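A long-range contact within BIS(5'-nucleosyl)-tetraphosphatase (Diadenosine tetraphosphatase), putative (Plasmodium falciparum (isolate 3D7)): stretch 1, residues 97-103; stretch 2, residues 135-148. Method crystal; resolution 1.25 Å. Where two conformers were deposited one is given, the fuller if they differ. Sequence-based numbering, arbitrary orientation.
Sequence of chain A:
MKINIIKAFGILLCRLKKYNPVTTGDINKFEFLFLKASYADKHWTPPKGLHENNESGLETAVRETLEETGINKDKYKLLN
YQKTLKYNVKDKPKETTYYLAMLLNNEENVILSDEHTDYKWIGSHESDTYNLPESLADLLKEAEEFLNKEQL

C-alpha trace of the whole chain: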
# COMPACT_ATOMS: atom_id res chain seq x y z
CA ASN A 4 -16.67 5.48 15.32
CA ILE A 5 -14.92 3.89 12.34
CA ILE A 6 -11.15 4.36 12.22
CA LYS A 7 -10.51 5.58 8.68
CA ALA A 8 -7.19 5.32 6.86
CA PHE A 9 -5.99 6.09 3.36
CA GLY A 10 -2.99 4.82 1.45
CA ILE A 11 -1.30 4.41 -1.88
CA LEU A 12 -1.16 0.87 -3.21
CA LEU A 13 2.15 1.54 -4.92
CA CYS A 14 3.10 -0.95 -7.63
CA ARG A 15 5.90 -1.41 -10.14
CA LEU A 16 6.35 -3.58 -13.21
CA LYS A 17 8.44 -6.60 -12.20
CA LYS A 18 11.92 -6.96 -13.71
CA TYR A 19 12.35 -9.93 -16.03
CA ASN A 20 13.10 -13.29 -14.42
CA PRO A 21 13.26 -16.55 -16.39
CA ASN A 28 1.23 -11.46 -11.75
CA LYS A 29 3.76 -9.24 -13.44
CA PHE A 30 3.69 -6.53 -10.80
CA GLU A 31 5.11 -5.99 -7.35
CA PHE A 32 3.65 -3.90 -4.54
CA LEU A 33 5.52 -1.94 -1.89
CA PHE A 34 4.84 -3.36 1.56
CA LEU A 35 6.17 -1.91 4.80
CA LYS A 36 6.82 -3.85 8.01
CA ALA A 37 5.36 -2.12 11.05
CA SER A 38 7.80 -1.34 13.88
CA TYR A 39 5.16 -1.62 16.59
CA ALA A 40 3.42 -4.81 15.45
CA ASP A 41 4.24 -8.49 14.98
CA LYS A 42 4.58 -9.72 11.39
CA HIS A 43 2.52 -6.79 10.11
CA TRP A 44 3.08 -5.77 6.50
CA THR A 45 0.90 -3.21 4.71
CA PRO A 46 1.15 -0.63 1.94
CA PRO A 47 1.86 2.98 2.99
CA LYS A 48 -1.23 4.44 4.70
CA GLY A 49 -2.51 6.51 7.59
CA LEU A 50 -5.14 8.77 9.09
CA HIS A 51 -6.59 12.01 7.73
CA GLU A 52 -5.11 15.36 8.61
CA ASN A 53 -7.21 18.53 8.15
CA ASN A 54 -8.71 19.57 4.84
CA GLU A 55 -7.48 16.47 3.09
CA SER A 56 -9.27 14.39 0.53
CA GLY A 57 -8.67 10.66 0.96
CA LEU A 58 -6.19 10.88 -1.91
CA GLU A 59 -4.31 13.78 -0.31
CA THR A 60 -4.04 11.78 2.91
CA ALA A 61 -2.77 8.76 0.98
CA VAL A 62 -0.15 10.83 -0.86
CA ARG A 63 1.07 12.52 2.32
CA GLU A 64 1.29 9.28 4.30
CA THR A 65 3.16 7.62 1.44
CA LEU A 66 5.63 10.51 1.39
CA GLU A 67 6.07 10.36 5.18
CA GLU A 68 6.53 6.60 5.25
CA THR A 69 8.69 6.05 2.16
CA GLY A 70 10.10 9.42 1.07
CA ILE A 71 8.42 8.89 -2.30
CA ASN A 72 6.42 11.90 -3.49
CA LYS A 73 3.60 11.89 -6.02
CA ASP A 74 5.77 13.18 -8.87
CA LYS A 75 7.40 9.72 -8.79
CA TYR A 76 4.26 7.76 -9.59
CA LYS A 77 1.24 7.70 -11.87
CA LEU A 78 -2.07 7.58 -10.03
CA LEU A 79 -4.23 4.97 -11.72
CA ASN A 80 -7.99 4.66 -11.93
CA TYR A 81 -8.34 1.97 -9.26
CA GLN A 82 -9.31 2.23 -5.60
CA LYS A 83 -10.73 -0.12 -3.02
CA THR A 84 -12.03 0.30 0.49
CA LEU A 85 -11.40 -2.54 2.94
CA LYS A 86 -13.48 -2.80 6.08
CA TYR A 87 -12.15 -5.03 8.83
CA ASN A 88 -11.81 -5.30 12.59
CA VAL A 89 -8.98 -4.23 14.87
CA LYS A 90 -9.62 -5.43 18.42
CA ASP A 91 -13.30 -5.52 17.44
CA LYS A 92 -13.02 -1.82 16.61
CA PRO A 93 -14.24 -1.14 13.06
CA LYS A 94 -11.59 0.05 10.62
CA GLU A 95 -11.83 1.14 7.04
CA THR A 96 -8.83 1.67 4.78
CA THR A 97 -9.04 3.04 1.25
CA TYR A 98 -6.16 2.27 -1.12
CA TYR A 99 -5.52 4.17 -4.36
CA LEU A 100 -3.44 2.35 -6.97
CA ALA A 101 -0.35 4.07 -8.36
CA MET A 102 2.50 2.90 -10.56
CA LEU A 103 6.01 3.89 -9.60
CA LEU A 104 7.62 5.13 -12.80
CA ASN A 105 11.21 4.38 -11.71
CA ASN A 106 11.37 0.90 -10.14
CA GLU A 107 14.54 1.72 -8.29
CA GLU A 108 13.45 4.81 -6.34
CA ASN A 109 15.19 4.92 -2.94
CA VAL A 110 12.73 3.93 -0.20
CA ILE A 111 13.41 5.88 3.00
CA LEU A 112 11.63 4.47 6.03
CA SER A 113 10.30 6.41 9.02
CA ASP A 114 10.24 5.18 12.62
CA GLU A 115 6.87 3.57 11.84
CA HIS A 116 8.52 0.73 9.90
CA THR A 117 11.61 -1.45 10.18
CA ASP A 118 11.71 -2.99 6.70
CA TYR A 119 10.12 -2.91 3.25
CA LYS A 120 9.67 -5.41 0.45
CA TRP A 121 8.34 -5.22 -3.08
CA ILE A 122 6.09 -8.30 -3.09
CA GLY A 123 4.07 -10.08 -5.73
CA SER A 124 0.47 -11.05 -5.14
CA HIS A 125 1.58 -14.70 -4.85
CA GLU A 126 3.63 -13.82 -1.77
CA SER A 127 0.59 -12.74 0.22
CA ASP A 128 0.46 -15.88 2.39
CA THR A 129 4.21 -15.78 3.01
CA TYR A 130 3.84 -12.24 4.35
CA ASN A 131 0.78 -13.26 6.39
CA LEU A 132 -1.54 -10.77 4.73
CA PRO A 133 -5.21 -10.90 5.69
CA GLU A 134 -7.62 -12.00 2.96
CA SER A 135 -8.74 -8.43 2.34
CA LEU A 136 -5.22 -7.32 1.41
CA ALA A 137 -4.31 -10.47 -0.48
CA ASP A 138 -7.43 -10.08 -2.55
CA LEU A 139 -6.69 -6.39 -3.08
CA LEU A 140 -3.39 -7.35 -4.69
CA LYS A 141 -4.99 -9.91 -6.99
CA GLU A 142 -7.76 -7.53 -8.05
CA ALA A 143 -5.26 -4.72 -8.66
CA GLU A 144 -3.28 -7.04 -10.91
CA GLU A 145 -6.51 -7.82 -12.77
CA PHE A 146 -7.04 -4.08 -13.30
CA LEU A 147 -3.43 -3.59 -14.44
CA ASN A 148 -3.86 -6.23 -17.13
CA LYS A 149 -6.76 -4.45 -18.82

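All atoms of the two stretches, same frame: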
# COMPACT_ATOMS: atom_id res chain seq x y z
N THR A 97 -8.88 2.89 2.68
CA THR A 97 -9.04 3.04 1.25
C THR A 97 -7.67 3.14 0.61
O THR A 97 -6.85 3.97 1.01
CB THR A 97 -9.86 4.27 0.91
OG1 THR A 97 -11.15 4.15 1.51
CG2 THR A 97 -10.03 4.43 -0.58
N TYR A 98 -7.41 2.27 -0.37
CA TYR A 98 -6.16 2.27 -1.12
C TYR A 98 -6.41 2.77 -2.53
O TYR A 98 -7.38 2.36 -3.18
CB TYR A 98 -5.55 0.88 -1.17
CG TYR A 98 -5.06 0.38 0.16
CD1 TYR A 98 -3.85 0.82 0.68
CD2 TYR A 98 -5.81 -0.53 0.91
CE1 TYR A 98 -3.39 0.35 1.90
CE2 TYR A 98 -5.35 -1.00 2.12
CZ TYR A 98 -4.14 -0.55 2.62
OH TYR A 98 -3.67 -1.01 3.84
N TYR A 99 -5.50 3.62 -3.00
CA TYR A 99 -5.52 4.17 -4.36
C TYR A 99 -4.32 3.61 -5.09
O TYR A 99 -3.20 3.75 -4.61
CB TYR A 99 -5.46 5.70 -4.34
CG TYR A 99 -6.52 6.34 -3.46
CD1 TYR A 99 -6.28 6.57 -2.11
CD2 TYR A 99 -7.76 6.70 -3.97
CE1 TYR A 99 -7.23 7.15 -1.30
CE2 TYR A 99 -8.73 7.28 -3.16
CZ TYR A 99 -8.45 7.49 -1.82
OH TYR A 99 -9.39 8.06 -1.00
N LEU A 100 -4.54 2.97 -6.22
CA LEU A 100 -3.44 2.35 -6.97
C LEU A 100 -2.58 3.39 -7.67
O LEU A 100 -3.09 4.33 -8.27
CB LEU A 100 -4.00 1.37 -8.00
CG LEU A 100 -3.03 0.53 -8.82
CD1 LEU A 100 -2.23 -0.44 -7.96
CD2 LEU A 100 -3.77 -0.23 -9.91
N ALA A 101 -1.27 3.21 -7.61
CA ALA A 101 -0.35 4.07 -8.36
C ALA A 101 0.82 3.24 -8.87
O ALA A 101 1.23 2.29 -8.21
CB ALA A 101 0.15 5.21 -7.50
N MET A 102 1.34 3.59 -10.04
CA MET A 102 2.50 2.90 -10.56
C MET A 102 3.74 3.76 -10.45
O MET A 102 3.81 4.88 -10.98
CB MET A 102 2.29 2.46 -12.00
CG MET A 102 3.37 1.50 -12.48
SD MET A 102 3.16 1.06 -14.21
CE MET A 102 1.53 0.33 -14.19
N LEU A 103 4.73 3.24 -9.74
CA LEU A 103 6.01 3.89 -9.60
C LEU A 103 6.68 3.85 -10.97
O LEU A 103 6.79 2.79 -11.58
CB LEU A 103 6.85 3.18 -8.55
CG LEU A 103 8.16 3.84 -8.15
CD1 LEU A 103 7.92 5.18 -7.47
CD2 LEU A 103 8.91 2.89 -7.24
N SER A 135 -8.38 -9.70 2.97
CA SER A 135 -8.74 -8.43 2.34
C SER A 135 -7.60 -7.84 1.51
O SER A 135 -7.80 -7.40 0.36
CB SER A 135 -9.18 -7.42 3.41
OG SER A 135 -8.19 -7.27 4.42
N LEU A 136 -6.40 -7.86 2.08
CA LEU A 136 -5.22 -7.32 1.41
C LEU A 136 -4.72 -8.22 0.29
O LEU A 136 -4.35 -7.74 -0.78
CB LEU A 136 -4.08 -7.09 2.41
CG LEU A 136 -4.03 -5.74 3.11
CD1 LEU A 136 -2.83 -5.68 4.03
CD2 LEU A 136 -3.98 -4.62 2.08
N ALA A 137 -4.72 -9.53 0.54
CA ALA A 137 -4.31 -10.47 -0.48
C ALA A 137 -5.17 -10.30 -1.74
O ALA A 137 -4.70 -10.23 -2.90
CB ALA A 137 -4.39 -11.90 0.05
N ASP A 138 -6.47 -10.21 -1.48
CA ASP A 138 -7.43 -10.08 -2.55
C ASP A 138 -7.28 -8.74 -3.24
O ASP A 138 -7.41 -8.66 -4.47
CB ASP A 138 -8.85 -10.27 -2.03
CG ASP A 138 -9.11 -11.69 -1.57
OD1 ASP A 138 -8.28 -12.58 -1.89
OD2 ASP A 138 -10.13 -11.93 -0.90
N LEU A 139 -6.99 -7.68 -2.48
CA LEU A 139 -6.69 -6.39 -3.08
C LEU A 139 -5.57 -6.52 -4.10
O LEU A 139 -5.66 -5.97 -5.21
CB LEU A 139 -6.30 -5.38 -2.00
CG LEU A 139 -5.80 -4.02 -2.48
CD1 LEU A 139 -6.92 -3.22 -3.15
CD2 LEU A 139 -5.21 -3.24 -1.31
N LEU A 140 -4.50 -7.23 -3.74
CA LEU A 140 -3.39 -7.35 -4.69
C LEU A 140 -3.81 -8.09 -5.96
O LEU A 140 -3.46 -7.68 -7.10
CB LEU A 140 -2.19 -8.05 -4.07
CG LEU A 140 -1.65 -7.40 -2.79
CD1 LEU A 140 -0.33 -8.05 -2.40
CD2 LEU A 140 -1.51 -5.90 -2.96
N LYS A 141 -4.56 -9.18 -5.80
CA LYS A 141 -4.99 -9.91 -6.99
C LYS A 141 -5.91 -9.07 -7.90
O LYS A 141 -5.77 -9.07 -9.13
CB LYS A 141 -5.70 -11.20 -6.60
CG LYS A 141 -4.77 -12.27 -6.06
CD LYS A 141 -5.51 -13.58 -5.87
CE LYS A 141 -6.16 -14.04 -7.16
NZ LYS A 141 -5.14 -14.38 -8.20
N GLU A 142 -6.83 -8.35 -7.29
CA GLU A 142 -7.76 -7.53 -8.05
C GLU A 142 -7.05 -6.34 -8.72
O GLU A 142 -7.37 -5.99 -9.87
CB GLU A 142 -8.91 -7.08 -7.14
CG GLU A 142 -9.70 -8.30 -6.63
CD GLU A 142 -10.81 -7.98 -5.64
OE1 GLU A 142 -11.07 -6.79 -5.36
OE2 GLU A 142 -11.44 -8.93 -5.12
N ALA A 143 -6.05 -5.77 -8.05
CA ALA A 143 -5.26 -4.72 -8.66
C ALA A 143 -4.51 -5.25 -9.87
O ALA A 143 -4.43 -4.59 -10.90
CB ALA A 143 -4.29 -4.11 -7.65
N GLU A 144 -3.97 -6.46 -9.76
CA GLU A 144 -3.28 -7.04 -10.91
C GLU A 144 -4.24 -7.28 -12.07
O GLU A 144 -3.89 -7.08 -13.24
CB GLU A 144 -2.56 -8.32 -10.52
CG GLU A 144 -1.33 -8.05 -9.68
CD GLU A 144 -0.38 -9.21 -9.65
OE1 GLU A 144 -0.83 -10.35 -9.48
OE2 GLU A 144 0.84 -8.97 -9.81
N GLU A 145 -5.47 -7.69 -11.75
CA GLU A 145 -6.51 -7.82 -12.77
C GLU A 145 -6.76 -6.48 -13.47
O GLU A 145 -6.86 -6.42 -14.70
CB GLU A 145 -7.79 -8.34 -12.12
CG GLU A 145 -8.84 -8.84 -13.08
CD GLU A 145 -9.73 -9.88 -12.44
OE1 GLU A 145 -9.42 -10.31 -11.31
OE2 GLU A 145 -10.74 -10.28 -13.06
N PHE A 146 -6.87 -5.40 -12.70
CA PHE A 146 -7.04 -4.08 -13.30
C PHE A 146 -5.85 -3.72 -14.20
O PHE A 146 -6.04 -3.22 -15.32
CB PHE A 146 -7.22 -3.01 -12.22
CG PHE A 146 -7.13 -1.60 -12.74
CD1 PHE A 146 -8.24 -0.97 -13.28
CD2 PHE A 146 -5.93 -0.91 -12.70
CE1 PHE A 146 -8.16 0.32 -13.76
CE2 PHE A 146 -5.84 0.38 -13.20
CZ PHE A 146 -6.95 1.00 -13.72
N LEU A 147 -4.64 -3.97 -13.72
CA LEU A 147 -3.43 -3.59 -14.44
C LEU A 147 -3.27 -4.32 -15.77
O LEU A 147 -2.55 -3.87 -16.65
CB LEU A 147 -2.20 -3.84 -13.57
CG LEU A 147 -2.03 -2.87 -12.39
CD1 LEU A 147 -1.11 -3.47 -11.34
CD2 LEU A 147 -1.48 -1.53 -12.89
N ASN A 148 -3.96 -5.45 -15.91
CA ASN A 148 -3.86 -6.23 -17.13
C ASN A 148 -4.95 -5.90 -18.15
O ASN A 148 -5.02 -6.51 -19.21
CB ASN A 148 -3.86 -7.72 -16.79
CG ASN A 148 -2.48 -8.22 -16.39
OD1 ASN A 148 -1.68 -8.58 -17.25
ND2 ASN A 148 -2.20 -8.23 -15.09

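Leu 100 lies at the centre of the contact between strand 97-103 and helix 135-147 and gives up the largest area, 83 Å². Its CA sits 7.5 Å from the CA of Ala 143, the shorter of the two register distances, and Leu 100 CD1 rests 4.2 Å from Ala 143 CB. Leu 100 CD2 reaches further along the helix, 3.6 Å from Phe 146 CD2, meeting that ring obliquely, and 4.0 Å from Leu 147 CD2. Toward the start of the strand, the Tyr 98 ring lies obliquely against two leucines one turn apart: Tyr 98 CD2 is 3.6 Å from Leu 139 CD2, and Tyr 98 CE2 is 3.9 Å from Leu 136 CD2. The CA-to-CB bond of Leu 136 points sideways, but chi1 m and chi2 t bring its end nearer the strand. At the other end, Met 102, in the deposited conformer given here, extends through chi1 t and chi2 t, then turns at chi3 m to set Met 102 CE 3.8 Å from Leu 147 CD2. Leu 147 thus touches both Leu 100 and Met 102. The strand's alternation explains the pattern: Tyr 98, Leu 100 and Met 102 point toward the helix, progressively further along it, whereas Ala 101 points away and Thr 97, Tyr 99 and Leu 103 stay out of reach. The axes approach to 10.7 Å, their N-to-C directions differ by 52°, and 318 Å² of surface is buried between the stretches. Side chains alone make the contact; no hydrogen bond joins the two. The polar side chains of the helix, among them Asp 138, Lys 141, Glu 142 and Glu 145, also make no contact with the strand. Just past the helix, Asn 148 folds its side chain back, donating a hydrogen bond from Asn 148 ND2 to Glu 144 O at 2.8 Å.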